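Local coordinates for protein Tetur07g02040 (Tetranychus urticae, PDB 6BDJ) that binds a ferric ion and probably acts as an intradiol ring-cleavage dioxygenase, inserting both atoms of molecular oxygen into an aromatic substrate, at residues V85-P90 and P146-R151; G94-F99 and F118-Q123. One frame throughout, in Å; residues are numbered along the deposited sequence.

Contact 1. Residues V85-P90 and P146-R151; sequences VYIWQP and PHIHYR. With FE (Fe (III) ion), chain C.
The iron is held from the 146-151 side by two imidazoles: NE2 of His-149 lies 2.3 Å from FE and NE2 of His-147 lies 2.5 Å from it, with water 1 as a further ligand and Tyr-96 OH as the fourth in this model. His-147 is also oriented through ND1, hydrogen-bonded to Thr-145 O. Four backbone hydrogen bonds join the antiparallel strands through two hydrogen-bonded pairs, Tyr-86 with Arg-151 and Trp-88 with His-149. The straightest runs from Tyr-86 N to Arg-151 O (2.8 Å, 171° at the hydrogen), nearly along the C=O axis, whereas Trp-88 N approaches His-149 O from above the carbonyl plane.

Trp-88 and His-149 stand on the same sheet face, and their rings form an offset stack: the five-membered indole ring and the imidazole are 10° from parallel with centroids 4.4 Å apart, and His-149 CB sits over the six-membered ring. An alanine in place of Trp-88 would remove this flat backing and would probably leave the His-149 imidazole less firmly oriented toward the iron. Trp-88 CZ3 lies 3.8 Å from Arg-151 CB; the guanidinium beyond is salt-bridged to Glu-42. On the reverse face Ile-87 CG2 packs on Tyr-150 CB at 3.9 Å. Two histidines one residue apart form the histidine half of the two-His, two-Tyr ferric site known from intradiol dioxygenases.

Strand 84-88 is flanked by strands 148-154 and 120-124. Phe-46 meets the rings of Trp-88 and Tyr-86, while Phe-133 of strand 130-136 touches Val-85 and Ile-87.

Contact 2. Residues G94-F99 and F118-Q123; sequences GIYSGF and FLRGTQ. With FE (Fe (III) ion), chain C.
Ser-97 is the hub of the tight part of this contact. Its OG lies between the backbone N and the carbonyl carbon (chi1 66°), where it donates to Phe-118 O at 2.6 Å, in the carbonyl plane and on a lone pair. Ser-97 OG also accepts from Arg-120 NE at 2.8 Å, close to the guanidinium plane, while Arg-120 NH2 reaches Ser-97 O at 2.8 Å. Arg-120 thus grips the serine side-on through NE and NH2, one to each oxygen. Its chain is extended from CG to NE, and NH1 is held separately by Tyr-45 O. Beside this polar cluster, Ser-97 CB is centred over one face of the Phe-118 ring, 3.5 Å from its centroid and 5° off the normal, a CH-pi contact.

Around this cluster the fit is looser. Water 2 fills in beside the serine, accepting from Ser-97 N and donating to Phe-118 O, both at 2.9 Å. The side chain of partly exposed Ile-95 comes no nearer than CG2 to Phe-118 CZ, 4.3 Å, while Ile-95 O lies at the edge of that ring. Arg-120 NH2 lies at the edge of the Phe-99 ring.

A type II beta turn spans Tyr-96 to Phe-99, closed by a hydrogen bond from Phe-99 N to Tyr-96 O, with Gly-98 in its third position at a positive phi of 90°. The Arg-120 and Phe-118 bonds to Ser-97 are likely to steady the loop carrying Tyr-96, whose OH binds FE at 1.9 Å; such a tyrosine ligand is characteristic of the ferric site of intradiol dioxygenases.

In the fold
Both contacts reach the same ferric ion: the 146-151 segment brings two histidines and the 94-99 loop brings Tyr-96, with water 1, a ligand of that ion, belonging to both. Tyr-96 OH is 3.4 Å from His-147 NE2, a separation set by their shared metal. Tyr-141, another iron ligand of this protein, is not coordinated here. The contact centres are about 8 Å apart and joined by neighbouring strands 84-88 and 120-124; Val-85 N to Gln-123 O at 2.8 Å and Ile-87 N to Gly-121 O at 2.9 Å are probable hydrogen bonds. Along the chain, contact 2 falls between the two halves of contact 1. Trp-88 also touches Tyr-96 and Arg-120, linking both sides.

Contact 1. Residues V85-P90 and P146-R151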
ATOM      1  N   VAL A  85      -5.069   2.235   9.735  1.00 51.05           N
ATOM      2  CA  VAL A  85      -4.283   2.132   8.495  1.00 47.65           C
ATOM      3  C   VAL A  85      -4.964   1.160   7.559  1.00 44.17           C
ATOM      4  O   VAL A  85      -5.162   0.004   7.922  1.00 42.45           O
ATOM      5  CB  VAL A  85      -2.889   1.584   8.760  1.00 48.01           C
ATOM      6  CG1 VAL A  85      -2.087   1.516   7.461  1.00 47.05           C
ATOM      7  CG2 VAL A  85      -2.184   2.430   9.813  1.00 51.22           C
ATOM      8  N   TYR A  86      -5.307   1.644   6.372  1.00 40.54           N
ATOM      9  CA  TYR A  86      -5.778   0.813   5.304  1.00 39.83           C
ATOM     10  C   TYR A  86      -4.688   0.539   4.291  1.00 40.81           C
ATOM     11  O   TYR A  86      -3.978   1.445   3.894  1.00 41.25           O
ATOM     12  CB  TYR A  86      -6.879   1.518   4.538  1.00 39.81           C
ATOM     13  CG  TYR A  86      -8.112   1.904   5.304  1.00 41.62           C
ATOM     14  CD1 TYR A  86      -8.088   2.990   6.181  1.00 45.17           C
ATOM     15  CD2 TYR A  86      -9.326   1.222   5.135  1.00 41.61           C
ATOM     16  CE1 TYR A  86      -9.217   3.388   6.869  1.00 46.93           C
ATOM     17  CE2 TYR A  86     -10.471   1.614   5.835  1.00 43.59           C
ATOM     18  CZ  TYR A  86     -10.402   2.712   6.692  1.00 46.64           C
ATOM     19  OH  TYR A  86     -11.500   3.176   7.381  1.00 50.42           O
ATOM     20  N   ILE A  87      -4.567  -0.695   3.827  1.00 40.62           N
ATOM     21  CA  ILE A  87      -3.814  -0.970   2.608  1.00 41.52           C
ATOM     22  C   ILE A  87      -4.671  -1.675   1.591  1.00 40.89           C
ATOM     23  O   ILE A  87      -5.668  -2.316   1.920  1.00 42.53           O
ATOM     24  CB  ILE A  87      -2.514  -1.748   2.867  1.00 43.41           C
ATOM     25  CG1 ILE A  87      -2.779  -3.130   3.472  1.00 43.61           C
ATOM     26  CG2 ILE A  87      -1.642  -0.969   3.852  1.00 45.43           C
ATOM     27  CD1 ILE A  87      -1.517  -3.977   3.483  1.00 45.43           C
ATOM     28  N   TRP A  88      -4.296  -1.490   0.335  1.00 41.70           N
ATOM     29  CA  TRP A  88      -4.871  -2.233  -0.758  1.00 41.13           C
ATOM     30  C   TRP A  88      -3.878  -2.305  -1.883  1.00 43.58           C
ATOM     31  O   TRP A  88      -3.022  -1.417  -2.067  1.00 40.62           O
ATOM     32  CB  TRP A  88      -6.229  -1.669  -1.228  1.00 41.21           C
ATOM     33  CG  TRP A  88      -6.198  -0.269  -1.904  1.00 42.04           C
ATOM     34  CD1 TRP A  88      -6.447   0.036  -3.232  1.00 41.66           C
ATOM     35  CD2 TRP A  88      -5.992   0.979  -1.253  1.00 40.48           C
ATOM     36  NE1 TRP A  88      -6.392   1.392  -3.431  1.00 43.51           N
ATOM     37  CE2 TRP A  88      -6.099   1.999  -2.244  1.00 42.65           C
ATOM     38  CE3 TRP A  88      -5.697   1.344   0.058  1.00 39.85           C
ATOM     39  CZ2 TRP A  88      -5.933   3.359  -1.944  1.00 42.25           C
ATOM     40  CZ3 TRP A  88      -5.543   2.701   0.354  1.00 39.73           C
ATOM     41  CH2 TRP A  88      -5.663   3.684  -0.642  1.00 40.40           C
ATOM     42  N   GLN A  89      -3.960  -3.409  -2.615  1.00 42.49           N
ATOM     43  CA  GLN A  89      -2.958  -3.717  -3.624  1.00 44.56           C
ATOM     44  C   GLN A  89      -3.550  -4.699  -4.644  1.00 44.51           C
ATOM     45  O   GLN A  89      -4.498  -5.418  -4.359  1.00 42.30           O
ATOM     46  CB  GLN A  89      -1.734  -4.325  -2.959  1.00 47.27           C
ATOM     47  CG  GLN A  89      -1.983  -5.714  -2.398  1.00 49.81           C
ATOM     48  CD  GLN A  89      -0.788  -6.318  -1.693  1.00 51.28           C
ATOM     49  OE1 GLN A  89      -0.451  -5.936  -0.583  1.00 52.03           O
ATOM     50  NE2 GLN A  89      -0.180  -7.307  -2.319  1.00 54.77           N
ATOM     51  N   PRO A  90      -2.957  -4.767  -5.827  1.00 46.76           N
ATOM     52  CA  PRO A  90      -3.418  -5.792  -6.772  1.00 49.38           C
ATOM     53  C   PRO A  90      -2.796  -7.150  -6.549  1.00 51.61           C
ATOM     54  O   PRO A  90      -1.689  -7.248  -5.998  1.00 51.86           O
ATOM     55  CB  PRO A  90      -2.955  -5.247  -8.103  1.00 51.05           C
ATOM     56  CG  PRO A  90      -1.734  -4.455  -7.792  1.00 49.85           C
ATOM     57  CD  PRO A  90      -1.823  -3.997  -6.369  1.00 47.59           C
ATOM     58  N   PRO A 146       5.241  -1.590  -9.559  1.00 73.28           N
ATOM     59  CA  PRO A 146       4.557  -2.316  -8.471  1.00 71.47           C
ATOM     60  C   PRO A 146       4.499  -1.479  -7.205  1.00 66.80           C
ATOM     61  O   PRO A 146       5.452  -0.790  -6.873  1.00 68.11           O
ATOM     62  CB  PRO A 146       5.436  -3.558  -8.252  1.00 73.91           C
ATOM     63  CG  PRO A 146       6.204  -3.724  -9.508  1.00 77.44           C
ATOM     64  CD  PRO A 146       6.399  -2.342 -10.064  1.00 78.52           C
ATOM     65  N   HIS A 147       3.383  -1.542  -6.510  1.00 61.69           N
ATOM     66  CA  HIS A 147       3.200  -0.786  -5.292  1.00 57.11           C
ATOM     67  C   HIS A 147       2.058  -1.298  -4.475  1.00 53.91           C
ATOM     68  O   HIS A 147       1.209  -2.043  -4.977  1.00 52.73           O
ATOM     69  CB  HIS A 147       2.864   0.646  -5.640  1.00 57.31           C
ATOM     70  CG  HIS A 147       1.644   0.770  -6.483  1.00 56.06           C
ATOM     71  ND1 HIS A 147       1.667   0.586  -7.846  1.00 57.06           N
ATOM     72  CD2 HIS A 147       0.358   1.026  -6.158  1.00 54.91           C
ATOM     73  CE1 HIS A 147       0.455   0.777  -8.337  1.00 55.31           C
ATOM     74  NE2 HIS A 147      -0.374   0.984  -7.327  1.00 55.09           N
ATOM     75  N   ILE A 148       2.025  -0.843  -3.222  1.00 51.93           N
ATOM     76  CA  ILE A 148       0.908  -1.062  -2.323  1.00 49.77           C
ATOM     77  C   ILE A 148       0.417   0.301  -1.886  1.00 49.36           C
ATOM     78  O   ILE A 148       1.219   1.147  -1.438  1.00 52.69           O
ATOM     79  CB  ILE A 148       1.341  -1.845  -1.078  1.00 51.31           C
ATOM     80  CG1 ILE A 148       1.796  -3.264  -1.470  1.00 53.88           C
ATOM     81  CG2 ILE A 148       0.189  -1.941  -0.058  1.00 50.04           C
ATOM     82  CD1 ILE A 148       2.467  -4.067  -0.357  1.00 54.56           C
ATOM     83  N   HIS A 149      -0.885   0.519  -1.979  1.00 44.99           N
ATOM     84  CA  HIS A 149      -1.464   1.732  -1.462  1.00 44.43           C
ATOM     85  C   HIS A 149      -1.719   1.671   0.012  1.00 44.17           C
ATOM     86  O   HIS A 149      -1.941   0.585   0.556  1.00 42.56           O
ATOM     87  CB  HIS A 149      -2.807   1.974  -2.060  1.00 42.61           C
ATOM     88  CG  HIS A 149      -2.799   2.202  -3.513  1.00 45.68           C
ATOM     89  ND1 HIS A 149      -2.819   3.475  -4.060  1.00 46.42           N
ATOM     90  CD2 HIS A 149      -2.827   1.334  -4.542  1.00 44.46           C
ATOM     91  CE1 HIS A 149      -2.858   3.370  -5.374  1.00 47.43           C
ATOM     92  NE2 HIS A 149      -2.863   2.085  -5.685  1.00 49.63           N
ATOM     93  N   TYR A 150      -1.805   2.851   0.628  1.00 41.96           N
ATOM     94  CA  TYR A 150      -2.154   2.967   2.035  1.00 42.42           C
ATOM     95  C   TYR A 150      -2.825   4.303   2.293  1.00 42.28           C
ATOM     96  O   TYR A 150      -2.530   5.305   1.630  1.00 41.34           O
ATOM     97  CB  TYR A 150      -0.940   2.771   2.952  1.00 45.51           C
ATOM     98  CG  TYR A 150       0.000   3.948   3.014  1.00 47.65           C
ATOM     99  CD1 TYR A 150       1.042   4.085   2.106  1.00 49.75           C
ATOM    100  CD2 TYR A 150      -0.143   4.918   3.986  1.00 50.34           C
ATOM    101  CE1 TYR A 150       1.905   5.176   2.159  1.00 50.70           C
ATOM    102  CE2 TYR A 150       0.698   6.013   4.043  1.00 51.23           C
ATOM    103  CZ  TYR A 150       1.724   6.140   3.129  1.00 51.75           C
ATOM    104  OH  TYR A 150       2.558   7.246   3.217  1.00 52.73           O
ATOM    105  N   ARG A 151      -3.734   4.303   3.252  1.00 41.80           N
ATOM    106  CA  ARG A 151      -4.465   5.478   3.644  1.00 42.65           C
ATOM    107  C   ARG A 151      -4.683   5.411   5.135  1.00 44.22           C
ATOM    108  O   ARG A 151      -5.016   4.351   5.669  1.00 43.10           O
ATOM    109  CB  ARG A 151      -5.790   5.516   2.897  1.00 42.80           C
ATOM    110  CG  ARG A 151      -6.832   6.453   3.457  1.00 43.80           C
ATOM    111  CD  ARG A 151      -7.884   6.740   2.387  1.00 45.07           C
ATOM    112  NE  ARG A 151      -9.097   7.259   2.984  1.00 48.15           N
ATOM    113  CZ  ARG A 151     -10.121   7.851   2.364  1.00 49.90           C
ATOM    114  NH1 ARG A 151     -10.125   8.091   1.053  1.00 49.95           N
ATOM    115  NH2 ARG A 151     -11.175   8.236   3.094  1.00 52.46           N
TER
HETATM  116 FE    FE C 301      -2.807   0.944  -7.726  1.00 69.11          FE
HETATM  117  O   HOH W   1      -4.560   2.116  -8.226  1.00 52.31           O

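Contact 2. Residues G94-F99 and F118-Q123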
ATOM      1  N   GLY A  94      -2.216  -8.270 -11.439  1.00 66.61           N
ATOM      2  CA  GLY A  94      -2.632  -6.878 -11.475  1.00 64.98           C
ATOM      3  C   GLY A  94      -4.089  -6.538 -11.273  1.00 64.15           C
ATOM      4  O   GLY A  94      -4.506  -5.442 -11.674  1.00 65.56           O
ATOM      5  N   ILE A  95      -4.854  -7.461 -10.679  1.00 60.94           N
ATOM      6  CA  ILE A  95      -6.280  -7.267 -10.456  1.00 59.35           C
ATOM      7  C   ILE A  95      -6.534  -6.751  -9.035  1.00 54.32           C
ATOM      8  O   ILE A  95      -5.922  -7.225  -8.083  1.00 54.89           O
ATOM      9  CB  ILE A  95      -7.036  -8.599 -10.635  1.00 60.85           C
ATOM     10  CG1 ILE A  95      -6.894  -9.140 -12.065  1.00 66.63           C
ATOM     11  CG2 ILE A  95      -8.509  -8.441 -10.315  1.00 58.34           C
ATOM     12  CD1 ILE A  95      -7.238  -8.168 -13.193  1.00 70.32           C
ATOM     13  N   TYR A  96      -7.412  -5.761  -8.930  1.00 49.71           N
ATOM     14  CA  TYR A  96      -7.872  -5.248  -7.658  1.00 47.07           C
ATOM     15  C   TYR A  96      -9.234  -5.851  -7.354  1.00 45.82           C
ATOM     16  O   TYR A  96     -10.128  -5.825  -8.197  1.00 44.35           O
ATOM     17  CB  TYR A  96      -8.036  -3.740  -7.709  1.00 47.53           C
ATOM     18  CG  TYR A  96      -6.730  -2.990  -7.605  1.00 47.80           C
ATOM     19  CD1 TYR A  96      -6.212  -2.664  -6.381  1.00 46.88           C
ATOM     20  CD2 TYR A  96      -6.015  -2.640  -8.743  1.00 50.09           C
ATOM     21  CE1 TYR A  96      -5.018  -1.958  -6.266  1.00 51.45           C
ATOM     22  CE2 TYR A  96      -4.818  -1.930  -8.652  1.00 53.67           C
ATOM     23  CZ  TYR A  96      -4.324  -1.582  -7.403  1.00 52.77           C
ATOM     24  OH  TYR A  96      -3.134  -0.924  -7.309  1.00 57.67           O
ATOM     25  N   SER A  97      -9.380  -6.351  -6.125  1.00 46.23           N
ATOM     26  CA  SER A  97     -10.645  -6.877  -5.618  1.00 43.54           C
ATOM     27  C   SER A  97     -11.678  -5.773  -5.600  1.00 45.41           C
ATOM     28  O   SER A  97     -11.346  -4.623  -5.319  1.00 44.76           O
ATOM     29  CB  SER A  97     -10.462  -7.482  -4.249  1.00 41.72           C
ATOM     30  OG  SER A  97     -10.126  -6.564  -3.217  1.00 38.87           O
ATOM     31  N   GLY A  98     -12.895  -6.111  -6.018  1.00 44.34           N
ATOM     32  CA  GLY A  98     -13.921  -5.127  -6.258  1.00 44.59           C
ATOM     33  C   GLY A  98     -13.974  -4.560  -7.664  1.00 47.89           C
ATOM     34  O   GLY A  98     -15.023  -4.066  -8.091  1.00 48.17           O
ATOM     35  N   PHE A  99     -12.854  -4.617  -8.375  1.00 48.46           N
ATOM     36  CA  PHE A  99     -12.755  -4.138  -9.755  1.00 51.98           C
ATOM     37  C   PHE A  99     -12.168  -5.248 -10.629  1.00 53.92           C
ATOM     38  O   PHE A  99     -11.382  -5.004 -11.517  1.00 52.96           O
ATOM     39  CB  PHE A  99     -11.869  -2.881  -9.762  1.00 50.92           C
ATOM     40  CG  PHE A  99     -12.338  -1.821  -8.800  1.00 49.14           C
ATOM     41  CD1 PHE A  99     -13.293  -0.894  -9.182  1.00 50.07           C
ATOM     42  CD2 PHE A  99     -11.845  -1.776  -7.509  1.00 46.86           C
ATOM     43  CE1 PHE A  99     -13.747   0.066  -8.302  1.00 49.89           C
ATOM     44  CE2 PHE A  99     -12.288  -0.813  -6.612  1.00 46.83           C
ATOM     45  CZ  PHE A  99     -13.248   0.108  -7.010  1.00 47.87           C
ATOM     46  N   PHE A 118     -10.229  -9.378  -1.402  1.00 38.19           N
ATOM     47  CA  PHE A 118      -8.894  -9.862  -1.194  1.00 39.39           C
ATOM     48  C   PHE A 118      -7.903  -8.706  -1.332  1.00 40.49           C
ATOM     49  O   PHE A 118      -8.140  -7.728  -2.069  1.00 37.65           O
ATOM     50  CB  PHE A 118      -8.513 -11.002  -2.172  1.00 41.18           C
ATOM     51  CG  PHE A 118      -8.601 -10.642  -3.650  1.00 41.89           C
ATOM     52  CD1 PHE A 118      -7.672  -9.804  -4.254  1.00 42.43           C
ATOM     53  CD2 PHE A 118      -9.592 -11.187  -4.447  1.00 42.25           C
ATOM     54  CE1 PHE A 118      -7.761  -9.486  -5.602  1.00 43.92           C
ATOM     55  CE2 PHE A 118      -9.689 -10.885  -5.800  1.00 43.09           C
ATOM     56  CZ  PHE A 118      -8.768 -10.036  -6.377  1.00 43.95           C
ATOM     57  N   LEU A 119      -6.803  -8.876  -0.611  1.00 41.08           N
ATOM     58  CA  LEU A 119      -5.706  -7.953  -0.604  1.00 42.28           C
ATOM     59  C   LEU A 119      -6.102  -6.527  -0.203  1.00 41.42           C
ATOM     60  O   LEU A 119      -5.526  -5.531  -0.684  1.00 43.00           O
ATOM     61  CB  LEU A 119      -4.971  -8.013  -1.946  1.00 44.09           C
ATOM     62  CG  LEU A 119      -4.304  -9.377  -2.236  1.00 46.50           C
ATOM     63  CD1 LEU A 119      -3.721  -9.440  -3.639  1.00 47.41           C
ATOM     64  CD2 LEU A 119      -3.227  -9.766  -1.237  1.00 47.83           C
ATOM     65  N   ARG A 120      -7.061  -6.451   0.719  1.00 37.93           N
ATOM     66  CA  ARG A 120      -7.448  -5.232   1.348  1.00 36.89           C
ATOM     67  C   ARG A 120      -7.515  -5.483   2.807  1.00 38.23           C
ATOM     68  O   ARG A 120      -8.030  -6.533   3.244  1.00 37.66           O
ATOM     69  CB  ARG A 120      -8.817  -4.806   0.844  1.00 36.67           C
ATOM     70  CG  ARG A 120      -8.833  -4.491  -0.647  1.00 36.87           C
ATOM     71  CD  ARG A 120     -10.237  -4.110  -1.081  1.00 36.80           C
ATOM     72  NE  ARG A 120     -10.144  -3.813  -2.506  1.00 37.10           N
ATOM     73  CZ  ARG A 120      -9.893  -2.613  -3.024  1.00 39.45           C
ATOM     74  NH1 ARG A 120      -9.712  -1.541  -2.261  1.00 38.63           N
ATOM     75  NH2 ARG A 120      -9.809  -2.484  -4.341  1.00 40.19           N
ATOM     76  N   GLY A 121      -7.011  -4.554   3.608  1.00 37.80           N
ATOM     77  CA  GLY A 121      -7.292  -4.654   5.043  1.00 39.70           C
ATOM     78  C   GLY A 121      -7.009  -3.382   5.786  1.00 40.46           C
ATOM     79  O   GLY A 121      -6.361  -2.484   5.240  1.00 38.83           O
ATOM     80  N   THR A 122      -7.460  -3.365   7.037  1.00 42.27           N
ATOM     81  CA  THR A 122      -7.283  -2.272   7.958  1.00 43.88           C
ATOM     82  C   THR A 122      -6.680  -2.799   9.229  1.00 46.82           C
ATOM     83  O   THR A 122      -7.072  -3.870   9.687  1.00 48.75           O
ATOM     84  CB  THR A 122      -8.629  -1.638   8.306  1.00 45.35           C
ATOM     85  OG1 THR A 122      -9.334  -1.332   7.099  1.00 48.09           O
ATOM     86  CG2 THR A 122      -8.428  -0.353   9.104  1.00 47.35           C
ATOM     87  N   GLN A 123      -5.728  -2.066   9.809  1.00 46.76           N
ATOM     88  CA  GLN A 123      -5.265  -2.343  11.179  1.00 48.91           C
ATOM     89  C   GLN A 123      -5.108  -1.025  11.966  1.00 51.51           C
ATOM     90  O   GLN A 123      -4.795   0.026  11.398  1.00 52.46           O
ATOM     91  CB  GLN A 123      -3.944  -3.103  11.158  1.00 49.50           C
ATOM     92  CG  GLN A 123      -4.039  -4.534  10.633  1.00 49.30           C
ATOM     93  CD  GLN A 123      -4.626  -5.468  11.677  1.00 49.76           C
ATOM     94  OE1 GLN A 123      -5.838  -5.665  11.757  1.00 48.64           O
ATOM     95  NE2 GLN A 123      -3.778  -5.984  12.521  1.00 51.19           N
TER
HETATM   96 FE    FE C 301      -2.807   0.944  -7.726  1.00 69.11          FE
HETATM   97  O   HOH W   2      -7.203  -5.998  -4.173  1.00 47.20           O
HETATM   98  O   HOH W   1      -4.560   2.116  -8.226  1.00 52.31           O